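Local coordinates for protein p13 MTCP-1 (Homo sapiens, PDB 1A1X) that binds the PH domains of the kinases AKT1 and AKT2 and enhances their phosphorylation and activation, acting as a proto-oncogene product of the TCL1 family, at residues Q18-Y22 with S64-W70. Numbering follows the deposited sequence.
Sequences QEGIY and SQLPLMW
Two side-chain hydrogen bonds tie the 18-22 hairpin turn to the 64-70 segment: Tyr22 OH donates to the backbone Pro67 O at 2.5 Å, and Ser64 OG donates to Glu19 OE1 at 2.6 Å. Ser64, with chi1 t, also accepts through OG from Leu66 N (3.2 Å), forming an ST turn. Gln18 to Ile21 make a type II beta turn, closed by Ile21 N to Gln18 O at 2.8 Å, with Gly20 at positive phi (84/-8). Glu19, its CA-to-CB bond sideways, reaches Ser64 with chi1 -128° (between wells) and chi2 m. Segment 64-70 is loop up to Leu68 and enters strand 69-73 at Met69. CA atoms of Glu19 and Ser64 lie 7.4 Å apart, those of Tyr22 and Met69 8.2 Å. Tyr22 (chi1 m, chi2 75°) points toward 64-70. Leu66 CB lies 3.1 Å from Tyr22 OH, at the tyrosine ring edge, while Trp70 CZ3 lies over one face, 3.6 Å from Tyr22 CZ; the six-membered rings meet obliquely, centroids 5.0 Å apart, planes at 37°. Trp70 packs edge-to-face with Trp86. Within the eight-stranded antiparallel TCL1-family barrel, the contact runs from exposed Glu19 to the buried Tyr22-Trp70 pair; Tyr22 spans strand 13-16, touching Leu14 and Val16, while Leu66 rests on Ala32, Val34 and Ala43 of strands 29-36 and 41-46.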
# COMPACT_ATOMS: atom_id res chain seq x y z
N GLN A 18 -22.20 2.49 -10.92
CA GLN A 18 -23.00 1.74 -9.99
C GLN A 18 -22.20 1.84 -8.70
O GLN A 18 -21.00 2.11 -8.74
CB GLN A 18 -23.09 0.30 -10.45
CG GLN A 18 -24.06 -0.54 -9.68
CD GLN A 18 -24.09 -1.96 -10.20
OE1 GLN A 18 -23.15 -2.73 -9.99
NE2 GLN A 18 -25.19 -2.32 -10.87
N GLU A 19 -22.84 1.63 -7.56
CA GLU A 19 -22.16 1.71 -6.27
C GLU A 19 -20.87 0.89 -6.30
O GLU A 19 -20.91 -0.30 -6.58
CB GLU A 19 -23.07 1.18 -5.15
CG GLU A 19 -23.25 2.12 -3.95
CD GLU A 19 -22.12 2.02 -2.94
OE1 GLU A 19 -21.08 2.68 -3.11
OE2 GLU A 19 -22.30 1.28 -1.95
N GLY A 20 -19.74 1.56 -6.09
CA GLY A 20 -18.47 0.87 -6.08
C GLY A 20 -17.78 0.64 -7.42
O GLY A 20 -16.64 0.17 -7.45
N ILE A 21 -18.47 0.93 -8.53
CA ILE A 21 -17.88 0.75 -9.85
C ILE A 21 -17.80 2.10 -10.55
O ILE A 21 -18.81 2.78 -10.75
CB ILE A 21 -18.65 -0.28 -10.71
CG1 ILE A 21 -18.72 -1.62 -9.98
CG2 ILE A 21 -17.94 -0.49 -12.07
CD1 ILE A 21 -19.50 -2.69 -10.72
N TYR A 22 -16.57 2.49 -10.88
CA TYR A 22 -16.29 3.75 -11.52
C TYR A 22 -15.74 3.56 -12.92
O TYR A 22 -15.35 2.46 -13.30
CB TYR A 22 -15.26 4.52 -10.68
CG TYR A 22 -15.77 4.94 -9.32
CD1 TYR A 22 -15.91 4.02 -8.28
CD2 TYR A 22 -16.14 6.26 -9.08
CE1 TYR A 22 -16.42 4.41 -7.04
CE2 TYR A 22 -16.65 6.66 -7.86
CZ TYR A 22 -16.79 5.73 -6.84
OH TYR A 22 -17.31 6.13 -5.64
N SER A 64 -24.09 6.39 0.11
CA SER A 64 -22.80 5.71 -0.03
C SER A 64 -21.63 6.41 0.67
O SER A 64 -21.63 7.63 0.81
CB SER A 64 -22.46 5.54 -1.51
OG SER A 64 -21.22 4.88 -1.67
N GLN A 65 -20.65 5.63 1.10
CA GLN A 65 -19.45 6.18 1.75
C GLN A 65 -18.47 6.74 0.70
O GLN A 65 -17.61 7.57 1.00
CB GLN A 65 -18.76 5.11 2.60
CG GLN A 65 -19.58 4.64 3.79
CD GLN A 65 -18.84 3.61 4.63
OE1 GLN A 65 -18.80 2.44 4.28
NE2 GLN A 65 -18.24 4.06 5.72
N LEU A 66 -18.59 6.23 -0.52
CA LEU A 66 -17.76 6.64 -1.65
C LEU A 66 -18.48 7.76 -2.42
O LEU A 66 -19.71 7.82 -2.46
CB LEU A 66 -17.51 5.44 -2.58
CG LEU A 66 -16.27 4.57 -2.35
CD1 LEU A 66 -15.59 4.88 -1.02
CD2 LEU A 66 -16.66 3.10 -2.44
N PRO A 67 -17.71 8.64 -3.08
CA PRO A 67 -18.27 9.76 -3.84
C PRO A 67 -18.77 9.44 -5.24
O PRO A 67 -18.51 8.37 -5.79
CB PRO A 67 -17.12 10.75 -3.88
CG PRO A 67 -15.93 9.85 -4.03
CD PRO A 67 -16.23 8.70 -3.08
N LEU A 68 -19.50 10.40 -5.81
CA LEU A 68 -20.03 10.29 -7.16
C LEU A 68 -18.88 10.44 -8.15
O LEU A 68 -18.93 9.89 -9.25
CB LEU A 68 -21.06 11.39 -7.44
CG LEU A 68 -22.37 11.44 -6.64
CD1 LEU A 68 -23.17 12.64 -7.11
CD2 LEU A 68 -23.16 10.17 -6.83
N MET A 69 -17.86 11.20 -7.76
CA MET A 69 -16.73 11.41 -8.64
C MET A 69 -15.46 11.85 -7.92
O MET A 69 -15.52 12.48 -6.87
CB MET A 69 -17.07 12.47 -9.68
CG MET A 69 -17.34 13.83 -9.07
SD MET A 69 -16.50 15.16 -9.93
CE MET A 69 -15.01 15.27 -8.99
N TRP A 70 -14.33 11.53 -8.54
CA TRP A 70 -13.01 11.90 -8.05
C TRP A 70 -12.34 12.59 -9.22
O TRP A 70 -12.43 12.11 -10.35
CB TRP A 70 -12.19 10.66 -7.67
CG TRP A 70 -12.36 10.18 -6.27
CD1 TRP A 70 -12.07 10.87 -5.13
CD2 TRP A 70 -12.73 8.86 -5.87
NE1 TRP A 70 -12.23 10.04 -4.04
CE2 TRP A 70 -12.63 8.81 -4.46
CE3 TRP A 70 -13.13 7.71 -6.56
CZ2 TRP A 70 -12.90 7.64 -3.73
CZ3 TRP A 70 -13.41 6.55 -5.83
CH2 TRP A 70 -13.30 6.53 -4.43